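Local coordinates for protein CCMAN5 (Cellulosimicrobium cellulans, PDB 2XSG) that hydrolyses alpha-mannosides as a calcium-containing family 92 glycoside hydrolase and enables mannose-6-phosphate modification of yeast-produced lysosomal enzymes, at residues I471-G476 with T483-A488; R358-I363 with S410-D415; D464-S469 with D546-D551; I417-D422 with V736-V741. All coordinates share one frame; numbering follows the deposited sequence.

Contact 1. Residues I471-G476 with T483-A488; sequences IADELG and TLREQA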
loop_
_atom_site.group_PDB
_atom_site.type_symbol
_atom_site.label_atom_id
_atom_site.label_comp_id
_atom_site.label_asym_id
_atom_site.label_seq_id
_atom_site.Cartn_x
_atom_site.Cartn_y
_atom_site.Cartn_z
ATOM N N ILE A 471 8.204 -15.410 16.878
ATOM C CA ILE A 471 8.389 -14.420 17.950
ATOM C C ILE A 471 8.551 -15.083 19.327
ATOM O O ILE A 471 9.362 -14.634 20.160
ATOM C CB ILE A 471 7.228 -13.393 17.994
ATOM C CG1 ILE A 471 7.006 -12.755 16.610
ATOM C CG2 ILE A 471 7.486 -12.325 19.065
ATOM C CD1 ILE A 471 5.652 -11.983 16.453
ATOM N N ALA A 472 7.790 -16.142 19.574
ATOM C CA ALA A 472 7.896 -16.839 20.872
ATOM C C ALA A 472 9.308 -17.411 21.111
ATOM O O ALA A 472 9.880 -17.236 22.198
ATOM C CB ALA A 472 6.812 -17.934 21.001
ATOM N N ASP A 473 9.866 -18.073 20.093
ATOM C CA ASP A 473 11.214 -18.668 20.161
ATOM C C ASP A 473 12.281 -17.582 20.345
ATOM O O ASP A 473 13.283 -17.787 21.024
ATOM C CB ASP A 473 11.520 -19.476 18.886
ATOM C CG ASP A 473 11.085 -20.938 18.984
ATOM O OD1 ASP A 473 11.097 -21.507 20.098
ATOM O OD2 ASP A 473 10.737 -21.532 17.937
ATOM N N GLU A 474 12.066 -16.427 19.718
ATOM C CA GLU A 474 12.989 -15.314 19.866
ATOM C C GLU A 474 12.989 -14.759 21.289
ATOM O O GLU A 474 14.007 -14.235 21.755
ATOM C CB GLU A 474 12.654 -14.205 18.875
ATOM C CG GLU A 474 13.635 -13.052 18.883
ATOM C CD GLU A 474 14.997 -13.396 18.280
ATOM O OE1 GLU A 474 15.225 -14.542 17.819
ATOM O OE2 GLU A 474 15.844 -12.486 18.259
ATOM N N LEU A 475 11.850 -14.861 21.968
ATOM C CA LEU A 475 11.734 -14.364 23.347
ATOM C C LEU A 475 12.108 -15.441 24.357
ATOM O O LEU A 475 12.024 -15.221 25.565
ATOM C CB LEU A 475 10.315 -13.851 23.629
ATOM C CG LEU A 475 9.936 -12.555 22.912
ATOM C CD1 LEU A 475 8.415 -12.360 22.836
ATOM C CD2 LEU A 475 10.614 -11.373 23.590
ATOM N N GLY A 476 12.532 -16.595 23.852
ATOM C CA GLY A 476 12.859 -17.742 24.693
ATOM C C GLY A 476 11.664 -18.464 25.287
ATOM O O GLY A 476 11.801 -19.166 26.282
ATOM N N THR A 483 3.610 -25.243 21.048
ATOM C CA THR A 483 2.153 -25.288 21.058
ATOM C C THR A 483 1.614 -24.520 19.861
ATOM O O THR A 483 0.725 -25.003 19.164
ATOM C CB THR A 483 1.562 -24.723 22.370
ATOM O OG1 THR A 483 2.108 -25.442 23.483
ATOM C CG2 THR A 483 0.035 -24.891 22.395
ATOM N N LEU A 484 2.178 -23.337 19.617
ATOM C CA LEU A 484 1.782 -22.507 18.469
ATOM C C LEU A 484 1.983 -23.224 17.125
ATOM O O LEU A 484 1.071 -23.263 16.295
ATOM C CB LEU A 484 2.482 -21.132 18.518
ATOM C CG LEU A 484 1.841 -20.168 19.530
ATOM C CD1 LEU A 484 2.781 -19.058 19.938
ATOM C CD2 LEU A 484 0.502 -19.621 18.977
ATOM N N ARG A 485 3.159 -23.814 16.928
ATOM C CA ARG A 485 3.438 -24.594 15.717
ATOM C C ARG A 485 2.490 -25.786 15.538
ATOM O O ARG A 485 2.055 -26.078 14.420
ATOM C CB ARG A 485 4.880 -25.087 15.734
ATOM C CG ARG A 485 5.898 -24.013 15.416
ATOM C CD ARG A 485 7.205 -24.668 15.078
ATOM N NE ARG A 485 7.793 -25.261 16.264
ATOM C CZ ARG A 485 8.578 -24.600 17.098
ATOM N NH1 ARG A 485 8.859 -23.320 16.871
ATOM N NH2 ARG A 485 9.067 -25.208 18.168
ATOM N N GLU A 486 2.167 -26.458 16.643
ATOM C CA GLU A 486 1.180 -27.529 16.635
ATOM C C GLU A 486 -0.171 -26.994 16.139
ATOM O O GLU A 486 -0.730 -27.519 15.183
ATOM C CB GLU A 486 1.036 -28.173 18.027
ATOM C CG GLU A 486 -0.200 -29.114 18.193
ATOM C CD GLU A 486 -0.195 -30.344 17.265
ATOM O OE1 GLU A 486 0.882 -30.791 16.821
ATOM O OE2 GLU A 486 -1.289 -30.892 16.999
ATOM N N GLN A 487 -0.675 -25.940 16.782
ATOM C CA GLN A 487 -1.947 -25.341 16.358
ATOM C C GLN A 487 -1.945 -24.838 14.918
ATOM O O GLN A 487 -2.941 -24.977 14.204
ATOM C CB GLN A 487 -2.404 -24.272 17.349
ATOM C CG GLN A 487 -2.804 -24.892 18.676
ATOM C CD GLN A 487 -3.551 -23.945 19.582
ATOM O OE1 GLN A 487 -4.172 -22.973 19.126
ATOM N NE2 GLN A 487 -3.497 -24.219 20.882
ATOM N N ALA A 488 -0.807 -24.307 14.482
ATOM C CA ALA A 488 -0.646 -23.815 13.110
ATOM C C ALA A 488 -0.709 -24.919 12.057
ATOM O O ALA A 488 -0.985 -24.640 10.904
ATOM C CB ALA A 488 0.653 -23.032 12.963
HETATM O O HOH W 1 10.280 -24.001 20.324
#
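Leu484 turns its CD1 branch toward the methyl of Ala472, a loose apolar touch with CD1 4.3 Å from Ala472 CB. Beside this buried pair a charged one closes the contact: Arg485 NH1 donates to Asp473 OD2 at 2.8 Å, the N-H...O angle being 154°. The oxygen lies close to the guanidinium plane and is met on its syn side, while the carboxylate and guanidinium planes differ by only 23°, so the two flat groups meet edge to edge, nearly coplanar. A bidentate pairing is not completed directly. Instead one water takes the second place, donating to Asp473 OD1 at 2.6 Å and accepting from Arg485 NH2 at 2.8 Å, which closes a ring of bonds at the guanidinium edge. The arginine reaches its partner through a bend at chi3 (-70°), which brings the head across the gap between the helices. An alanine at Arg485 is likely to leave the Asp473 carboxylate without its charged mate and the bridging water without its donor. Two consecutive helices, 455-474 and 478-495, are joined here; the first ends in a Schellman motif at Gly476, whose positive phi suits glycine. Tyr431 of helix 427-438 packs on both Ala472 and Leu484, while Ile471 faces helix 409-418.

Contact 2. Residues R358-I363 with S410-D415; sequences RKFSVI and SVVVAD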
loop_
_atom_site.group_PDB
_atom_site.type_symbol
_atom_site.label_atom_id
_atom_site.label_comp_id
_atom_site.label_asym_id
_atom_site.label_seq_id
_atom_site.Cartn_x
_atom_site.Cartn_y
_atom_site.Cartn_z
ATOM N N ARG A 358 2.612 -9.188 2.749
ATOM C CA ARG A 358 3.728 -9.673 1.912
ATOM C C ARG A 358 4.652 -8.559 1.393
ATOM O O ARG A 358 5.771 -8.836 0.954
ATOM C CB ARG A 358 3.224 -10.479 0.720
ATOM C CG ARG A 358 2.831 -11.895 1.052
ATOM C CD ARG A 358 2.791 -12.765 -0.220
ATOM N NE ARG A 358 2.724 -14.180 0.116
ATOM C CZ ARG A 358 1.625 -14.770 0.567
ATOM N NH1 ARG A 358 0.513 -14.065 0.719
ATOM N NH2 ARG A 358 1.637 -16.060 0.868
ATOM N N LYS A 359 4.182 -7.314 1.416
ATOM C CA LYS A 359 4.965 -6.213 0.841
ATOM C C LYS A 359 6.241 -5.945 1.650
ATOM O O LYS A 359 7.289 -5.596 1.076
ATOM C CB LYS A 359 4.112 -4.933 0.673
ATOM C CG LYS A 359 4.033 -4.047 1.904
ATOM C CD LYS A 359 3.200 -2.793 1.661
ATOM C CE LYS A 359 3.371 -1.836 2.821
ATOM N NZ LYS A 359 2.214 -0.875 2.965
ATOM N N PHE A 360 6.150 -6.122 2.972
ATOM C CA PHE A 360 7.266 -5.846 3.854
ATOM C C PHE A 360 8.439 -6.764 3.544
ATOM O O PHE A 360 9.592 -6.324 3.584
ATOM C CB PHE A 360 6.853 -5.968 5.331
ATOM C CG PHE A 360 5.818 -4.948 5.749
ATOM C CD1 PHE A 360 6.191 -3.652 6.071
ATOM C CD2 PHE A 360 4.473 -5.283 5.793
ATOM C CE1 PHE A 360 5.243 -2.695 6.432
ATOM C CE2 PHE A 360 3.510 -4.331 6.180
ATOM C CZ PHE A 360 3.906 -3.042 6.503
ATOM N N SER A 361 8.152 -8.027 3.211
ATOM C CA SER A 361 9.215 -8.976 2.894
ATOM C C SER A 361 10.066 -8.493 1.714
ATOM O O SER A 361 11.273 -8.781 1.661
ATOM C CB SER A 361 8.659 -10.357 2.583
ATOM O OG SER A 361 7.798 -10.873 3.599
ATOM N N VAL A 362 9.433 -7.789 0.775
ATOM C CA VAL A 362 10.109 -7.206 -0.399
ATOM C C VAL A 362 10.871 -5.926 -0.039
ATOM O O VAL A 362 12.026 -5.755 -0.435
ATOM C CB VAL A 362 9.108 -6.902 -1.550
ATOM C CG1 VAL A 362 9.843 -6.388 -2.811
ATOM C CG2 VAL A 362 8.242 -8.137 -1.896
ATOM N N ILE A 363 10.221 -5.019 0.696
ATOM C CA ILE A 363 10.906 -3.858 1.262
ATOM C C ILE A 363 12.221 -4.280 1.935
ATOM O O ILE A 363 13.254 -3.631 1.739
ATOM C CB ILE A 363 10.016 -3.064 2.263
ATOM C CG1 ILE A 363 8.854 -2.384 1.540
ATOM C CG2 ILE A 363 10.844 -2.001 2.993
ATOM C CD1 ILE A 363 7.807 -1.814 2.497
ATOM N N SER A 410 1.758 -10.294 13.289
ATOM C CA SER A 410 2.656 -11.331 13.861
ATOM C C SER A 410 3.559 -11.942 12.789
ATOM O O SER A 410 4.695 -12.350 13.068
ATOM C CB SER A 410 1.867 -12.440 14.582
ATOM O OG SER A 410 1.178 -13.287 13.655
ATOM N N VAL A 411 3.045 -11.993 11.562
ATOM C CA VAL A 411 3.769 -12.571 10.432
ATOM C C VAL A 411 4.869 -11.613 10.010
ATOM O O VAL A 411 5.985 -12.037 9.735
ATOM C CB VAL A 411 2.806 -12.862 9.255
ATOM C CG1 VAL A 411 3.567 -13.354 8.006
ATOM C CG2 VAL A 411 1.736 -13.910 9.700
ATOM N N VAL A 412 4.549 -10.317 9.985
ATOM C CA VAL A 412 5.502 -9.284 9.597
ATOM C C VAL A 412 6.676 -9.200 10.593
ATOM O O VAL A 412 7.846 -9.077 10.186
ATOM C CB VAL A 412 4.809 -7.892 9.474
ATOM C CG1 VAL A 412 5.816 -6.823 9.072
ATOM C CG2 VAL A 412 3.630 -7.953 8.463
ATOM N N VAL A 413 6.368 -9.258 11.889
ATOM C CA VAL A 413 7.417 -9.238 12.923
ATOM C C VAL A 413 8.297 -10.477 12.748
ATOM O O VAL A 413 9.531 -10.398 12.782
ATOM C CB VAL A 413 6.837 -9.179 14.380
ATOM C CG1 VAL A 413 7.979 -9.239 15.407
ATOM C CG2 VAL A 413 6.039 -7.896 14.599
ATOM N N ALA A 414 7.650 -11.614 12.558
ATOM C CA ALA A 414 8.343 -12.891 12.344
ATOM C C ALA A 414 9.226 -12.856 11.101
ATOM O O ALA A 414 10.243 -13.535 11.049
ATOM C CB ALA A 414 7.331 -14.016 12.240
ATOM N N ASP A 415 8.814 -12.070 10.104
ATOM C CA ASP A 415 9.562 -11.891 8.859
ATOM C C ASP A 415 10.947 -11.312 9.137
ATOM O O ASP A 415 11.943 -11.807 8.608
ATOM C CB ASP A 415 8.787 -10.982 7.886
ATOM C CG ASP A 415 9.348 -11.015 6.475
ATOM O OD1 ASP A 415 8.942 -11.901 5.693
ATOM O OD2 ASP A 415 10.190 -10.154 6.144
#
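The buried interface between helix 353-366 and helix 409-418 is held by one polar pair, Ser361 with Asp415, and one apolar pair, Phe360 with Val412. Ser361 OG donates to Asp415 OD1 at 2.6 Å. It comes from above the carboxylate, 54° out of its plane. The aspartate extends across the gap because its CG stands opposite the backbone N (chi1 -167°). Its two oxygens have further partners: the N-H of Gly683 also reaches OD1, while OD2 takes a salt bridge from Lys419 NZ and a hydrogen bond from the hydroxyl of Tyr371. Four partners on its two oxygens probably keep this carboxylate from turning.

Both helices belong to the helical catalytic domain, which in family 92 enzymes is an (alpha/alpha)6 barrel, and the contact joins two of its helices well inside the protein. On the apolar side Val412 puts CG1 3.8 Å from Phe360 CG. The same methyl lies 4.2 Å from the Phe360 ring centroid, 29° off the normal, an off-centre CH-pi contact. The second branch shares the work, with CG2 of Val412 3.9 Å from Phe360 CD2. With an alanine in place of Asp415, Ser361 OG, the Gly683 N-H and the Tyr371 hydroxyl would probably lose their acceptor and the Lys419 ammonium group its countercharge, all inside a buried interface. Helix 368-387 closes over the apolar pair, with Tyr371 and Met374 touching Phe360 and Leu378 touching Val412.

Contact 3. Residues D464-S469 with D546-D551; sequences DQYGLS and DAYDMD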
loop_
_atom_site.group_PDB
_atom_site.type_symbol
_atom_site.label_atom_id
_atom_site.label_comp_id
_atom_site.label_asym_id
_atom_site.label_seq_id
_atom_site.Cartn_x
_atom_site.Cartn_y
_atom_site.Cartn_z
ATOM N N ASP A 464 -1.125 -16.729 11.394
ATOM C CA ASP A 464 -0.844 -15.885 12.560
ATOM C C ASP A 464 -0.053 -16.620 13.617
ATOM O O ASP A 464 0.892 -16.058 14.180
ATOM C CB ASP A 464 -2.134 -15.382 13.197
ATOM C CG ASP A 464 -2.738 -14.212 12.446
ATOM O OD1 ASP A 464 -2.005 -13.529 11.686
ATOM O OD2 ASP A 464 -3.944 -13.975 12.626
ATOM N N GLN A 465 -0.452 -17.868 13.885
ATOM C CA GLN A 465 0.197 -18.685 14.908
ATOM C C GLN A 465 1.597 -19.125 14.499
ATOM O O GLN A 465 2.523 -19.130 15.341
ATOM C CB GLN A 465 -0.670 -19.882 15.298
ATOM C CG GLN A 465 -1.933 -19.519 16.066
ATOM C CD GLN A 465 -2.783 -20.747 16.365
ATOM O OE1 GLN A 465 -2.903 -21.630 15.529
ATOM N NE2 GLN A 465 -3.349 -20.816 17.571
ATOM N N TYR A 466 1.775 -19.463 13.222
ATOM C CA TYR A 466 3.131 -19.647 12.719
ATOM C C TYR A 466 3.999 -18.411 13.050
ATOM O O TYR A 466 5.101 -18.546 13.575
ATOM C CB TYR A 466 3.196 -19.975 11.199
ATOM C CG TYR A 466 4.611 -19.797 10.674
ATOM C CD1 TYR A 466 5.615 -20.721 10.983
ATOM C CD2 TYR A 466 4.962 -18.657 9.940
ATOM C CE1 TYR A 466 6.938 -20.526 10.546
ATOM C CE2 TYR A 466 6.265 -18.453 9.499
ATOM C CZ TYR A 466 7.246 -19.385 9.804
ATOM O OH TYR A 466 8.527 -19.176 9.364
ATOM N N GLY A 467 3.503 -17.211 12.740
ATOM C CA GLY A 467 4.264 -15.977 12.990
ATOM C C GLY A 467 4.560 -15.741 14.464
ATOM O O GLY A 467 5.684 -15.420 14.845
ATOM N N LEU A 468 3.542 -15.902 15.295
ATOM C CA LEU A 468 3.714 -15.815 16.733
ATOM C C LEU A 468 4.757 -16.823 17.231
ATOM O O LEU A 468 5.565 -16.511 18.132
ATOM C CB LEU A 468 2.381 -16.060 17.402
ATOM C CG LEU A 468 1.826 -15.183 18.504
ATOM C CD1 LEU A 468 2.088 -13.700 18.321
ATOM C CD2 LEU A 468 0.314 -15.479 18.563
ATOM N N SER A 469 4.759 -18.013 16.634
ATOM C CA SER A 469 5.711 -19.052 17.046
ATOM C C SER A 469 7.172 -18.602 16.879
ATOM O O SER A 469 8.010 -18.867 17.738
ATOM C CB SER A 469 5.441 -20.374 16.311
ATOM O OG SER A 469 6.096 -20.410 15.067
ATOM N N ASP A 546 -1.879 -21.179 3.811
ATOM C CA ASP A 546 -0.913 -21.504 4.845
ATOM C C ASP A 546 0.460 -21.736 4.229
ATOM O O ASP A 546 0.985 -22.857 4.187
ATOM C CB ASP A 546 -1.445 -22.643 5.740
ATOM C CG ASP A 546 -2.585 -22.173 6.630
ATOM O OD1 ASP A 546 -2.665 -20.942 6.877
ATOM O OD2 ASP A 546 -3.394 -23.004 7.080
ATOM N N ALA A 547 1.012 -20.631 3.713
ATOM C CA ALA A 547 2.190 -20.656 2.866
ATOM C C ALA A 547 3.494 -20.990 3.599
ATOM O O ALA A 547 4.547 -21.116 2.960
ATOM C CB ALA A 547 2.323 -19.333 2.092
ATOM N N TYR A 548 3.397 -21.140 4.919
ATOM C CA TYR A 548 4.497 -21.563 5.786
ATOM C C TYR A 548 4.651 -23.088 5.831
ATOM O O TYR A 548 5.538 -23.606 6.520
ATOM C CB TYR A 548 4.273 -21.027 7.209
ATOM C CG TYR A 548 2.936 -21.441 7.804
ATOM C CD1 TYR A 548 2.830 -22.551 8.631
ATOM C CD2 TYR A 548 1.776 -20.720 7.516
ATOM C CE1 TYR A 548 1.599 -22.942 9.151
ATOM C CE2 TYR A 548 0.561 -21.093 8.023
ATOM C CZ TYR A 548 0.474 -22.196 8.852
ATOM O OH TYR A 548 -0.758 -22.549 9.337
ATOM N N ASP A 549 3.781 -23.807 5.119
ATOM C CA ASP A 549 3.842 -25.273 5.101
ATOM C C ASP A 549 3.241 -25.926 3.851
ATOM O O ASP A 549 2.270 -26.707 3.922
ATOM C CB ASP A 549 3.216 -25.865 6.375
ATOM C CG ASP A 549 3.958 -27.108 6.857
ATOM O OD1 ASP A 549 4.603 -27.789 6.026
ATOM O OD2 ASP A 549 3.888 -27.408 8.062
ATOM N N MET A 550 3.860 -25.613 2.719
ATOM C CA MET A 550 3.557 -26.223 1.443
ATOM C C MET A 550 3.780 -27.722 1.482
ATOM O O MET A 550 3.063 -28.446 0.826
ATOM C CB MET A 550 4.398 -25.586 0.322
ATOM C CG MET A 550 3.909 -24.185 -0.123
ATOM S SD MET A 550 2.240 -24.240 -0.798
ATOM C CE MET A 550 2.519 -25.120 -2.338
ATOM N N ASP A 551 4.759 -28.190 2.255
ATOM C CA ASP A 551 5.020 -29.628 2.316
ATOM C C ASP A 551 3.830 -30.365 2.917
ATOM O O ASP A 551 3.368 -31.357 2.353
ATOM C CB ASP A 551 6.273 -29.944 3.112
ATOM C CG ASP A 551 6.725 -31.393 2.927
ATOM O OD1 ASP A 551 6.276 -32.270 3.700
ATOM O OD2 ASP A 551 7.512 -31.658 1.991
#
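The rings of Tyr466 and Tyr548 lie almost parallel, their planes 6° apart, and each takes the other's CB over one face. Tyr466 CB sits 3.7 Å from the Tyr548 centroid, and Tyr548 CB sits 3.8 Å from the Tyr466 centroid, each 15° off the ring normal. The far face of Tyr548 has the carbonyl oxygen of Asp546 above its rim, and the ring of Tyr463 also touches that of Tyr548. The two tyrosines slide past each other in opposite directions, leaving their centroids 5.2 Å apart with scarcely any ring overlap. The pair is therefore two reciprocal CH-pi contacts rather than a true stack, and it packs helix 455-474 of the catalytic domain against the turn leading into helix 550-556.

Torsions set up this reciprocity: Tyr466 CG is trans to its backbone N (chi1 165°), whereas Tyr548 CG occupies the crowded position between N and C. Local bonds steady the backbone at both tyrosines. Ser469 OG bonds back to Tyr466 O at 2.6 Å within helix 455-474. Tyr548 belongs to a type I turn closed by Asp549 N to Asp546 O at 3.1 Å, and Asp549, as N-cap, uses OD1 to bond the N of Ala552 in helix 550-556.

No hydrogen bond crosses the contact; the hydroxyls bond backbone oxygens beyond it, Tyr466 OH that of Gly683 and Tyr548 OH that of Ala488. The chemistry is thus dispersive at the centre and polar at the remote ends, so that two buried tyrosines pack through apolar faces with their hydroxyls satisfied.

Contact 4. Residues I417-D422 with V736-V741; sequences IAKGFD and VDYATV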
loop_
_atom_site.group_PDB
_atom_site.type_symbol
_atom_site.label_atom_id
_atom_site.label_comp_id
_atom_site.label_asym_id
_atom_site.label_seq_id
_atom_site.Cartn_x
_atom_site.Cartn_y
_atom_site.Cartn_z
ATOM N N ILE A 417 12.462 -11.309 12.177
ATOM C CA ILE A 417 13.187 -12.277 12.992
ATOM C C ILE A 417 13.766 -13.404 12.130
ATOM O O ILE A 417 14.938 -13.720 12.241
ATOM C CB ILE A 417 12.332 -12.841 14.159
ATOM C CG1 ILE A 417 11.889 -11.707 15.102
ATOM C CG2 ILE A 417 13.126 -13.922 14.911
ATOM C CD1 ILE A 417 10.774 -12.089 16.110
ATOM N N ALA A 418 12.959 -14.001 11.252
ATOM C CA ALA A 418 13.466 -15.094 10.409
ATOM C C ALA A 418 14.626 -14.603 9.543
ATOM O O ALA A 418 15.560 -15.365 9.257
ATOM C CB ALA A 418 12.356 -15.685 9.552
ATOM N N LYS A 419 14.567 -13.331 9.148
ATOM C CA LYS A 419 15.615 -12.698 8.332
ATOM C C LYS A 419 16.848 -12.244 9.131
ATOM O O LYS A 419 17.744 -11.618 8.567
ATOM C CB LYS A 419 15.049 -11.522 7.509
ATOM C CG LYS A 419 14.348 -11.934 6.217
ATOM C CD LYS A 419 13.651 -10.760 5.535
ATOM C CE LYS A 419 12.886 -11.207 4.301
ATOM N NZ LYS A 419 11.644 -11.985 4.603
ATOM N N GLY A 420 16.893 -12.559 10.426
ATOM C CA GLY A 420 18.100 -12.317 11.246
ATOM C C GLY A 420 18.232 -10.925 11.850
ATOM O O GLY A 420 19.299 -10.556 12.340
ATOM N N PHE A 421 17.161 -10.138 11.797
ATOM C CA PHE A 421 17.124 -8.839 12.466
ATOM C C PHE A 421 16.939 -9.049 13.958
ATOM O O PHE A 421 16.116 -9.864 14.398
ATOM C CB PHE A 421 15.971 -7.974 11.924
ATOM C CG PHE A 421 16.211 -7.422 10.549
ATOM C CD1 PHE A 421 15.912 -8.178 9.415
ATOM C CD2 PHE A 421 16.734 -6.139 10.379
ATOM C CE1 PHE A 421 16.154 -7.668 8.140
ATOM C CE2 PHE A 421 16.962 -5.616 9.100
ATOM C CZ PHE A 421 16.671 -6.382 7.986
ATOM N N ASP A 422 17.702 -8.321 14.758
ATOM C CA ASP A 422 17.538 -8.457 16.202
ATOM C C ASP A 422 17.659 -7.123 16.940
ATOM O O ASP A 422 17.812 -6.073 16.308
ATOM C CB ASP A 422 18.493 -9.525 16.755
ATOM C CG ASP A 422 19.952 -9.153 16.600
ATOM O OD1 ASP A 422 20.274 -8.085 16.031
ATOM O OD2 ASP A 422 20.789 -9.953 17.042
ATOM N N VAL A 736 15.984 -18.412 -3.088
ATOM C CA VAL A 736 17.222 -17.911 -2.510
ATOM C C VAL A 736 16.956 -17.334 -1.116
ATOM O O VAL A 736 15.845 -16.851 -0.828
ATOM C CB VAL A 736 17.929 -16.833 -3.397
ATOM C CG1 VAL A 736 17.833 -17.167 -4.885
ATOM C CG2 VAL A 736 17.330 -15.479 -3.151
ATOM N N ASP A 737 17.977 -17.372 -0.262
ATOM C CA ASP A 737 17.858 -16.803 1.071
ATOM C C ASP A 737 18.062 -15.302 1.050
ATOM O O ASP A 737 18.861 -14.781 0.253
ATOM C CB ASP A 737 18.837 -17.435 2.043
ATOM C CG ASP A 737 18.357 -17.328 3.480
ATOM O OD1 ASP A 737 18.929 -16.494 4.236
ATOM O OD2 ASP A 737 17.373 -18.047 3.820
ATOM N N TYR A 738 17.345 -14.616 1.942
ATOM C CA TYR A 738 17.513 -13.176 2.151
ATOM C C TYR A 738 18.982 -12.783 2.357
ATOM O O TYR A 738 19.454 -11.777 1.796
ATOM C CB TYR A 738 16.676 -12.735 3.344
ATOM C CG TYR A 738 16.790 -11.266 3.696
ATOM C CD1 TYR A 738 16.110 -10.301 2.960
ATOM C CD2 TYR A 738 17.567 -10.847 4.790
ATOM C CE1 TYR A 738 16.209 -8.950 3.295
ATOM C CE2 TYR A 738 17.679 -9.502 5.131
ATOM C CZ TYR A 738 16.990 -8.558 4.386
ATOM O OH TYR A 738 17.088 -7.231 4.706
ATOM N N ALA A 739 19.708 -13.584 3.139
ATOM C CA ALA A 739 21.117 -13.300 3.421
ATOM C C ALA A 739 21.942 -13.221 2.128
ATOM O O ALA A 739 22.851 -12.390 1.993
ATOM C CB ALA A 739 21.722 -14.352 4.430
ATOM N N THR A 740 21.610 -14.077 1.173
ATOM C CA THR A 740 22.345 -14.143 -0.087
ATOM C C THR A 740 22.154 -12.849 -0.863
ATOM O O THR A 740 23.112 -12.277 -1.391
ATOM C CB THR A 740 21.914 -15.361 -0.912
ATOM O OG1 THR A 740 22.166 -16.537 -0.143
ATOM C CG2 THR A 740 22.683 -15.448 -2.214
ATOM N N VAL A 741 20.916 -12.373 -0.878
ATOM C CA VAL A 741 20.566 -11.145 -1.560
ATOM C C VAL A 741 21.280 -9.930 -0.966
ATOM O O VAL A 741 22.059 -9.266 -1.668
ATOM C CB VAL A 741 19.027 -10.917 -1.608
ATOM C CG1 VAL A 741 18.720 -9.575 -2.288
ATOM C CG2 VAL A 741 18.343 -12.033 -2.375
#
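The aliphatic chain of Lys419 lies across one face of the Tyr738 ring, CG 3.6 Å from Tyr738 CG and CD 3.7 Å from the ring centroid, 15° off the normal: a CH-pi contact over the face. At the phenol end, Phe421 presents its edge, with CZ 3.4 Å from Tyr738 OH near the Phe421 plane, and its CE1 lies 3.8 Å from Tyr738 CE2. The lysine's charged end goes elsewhere. A bend at chi4 (72°) turns NZ to a salt bridge with Asp415 OD2 and a hydrogen bond to Ser684 O, so its methylenes are what the ring meets. Tyr738 OH, in turn, hydrogen-bonds Ala364 O, tying the ring's far end to helix 353-366.

Further out, a helix cap and a helix end place the two partners. Asp737 is the N-cap of helix 738-742, its OD1 accepting from Ala739 N at 3.2 Å, while its OD2 bonds Ser685 OG. On the other side Gly420, with positive phi, bonds Ile417 O through its N at 2.9 Å. The arrangement is thus a Schellman motif ending helix 409-418 of the catalytic domain, packed against the strand-to-helix junction that follows the edge strand 735-737.

In the fold
The four contacts form a connected patch of the catalytic region. Contacts 1 and 3 share helix 455-474, with centres about 10 Å apart; Gln487 OE1 and Gln465 NE2, at 2.8 Å, are probably hydrogen-bonded between them. Contacts 2 and 4 share helix 409-418, centres about 11 Å apart, and touch where Ser361 O packs on Lys419 CE at 3.9 Å. Ser410 OG to Asp464 O, at 2.8 Å, probably links contacts 2 and 3. With the Phe360 side chain about 14 Å from the calcium ion, whose site includes Asn588, Glu589 and Asp662, and about 13 Å from a bound bis-tris propane molecule, contact 2 lies near the metal site but not in it.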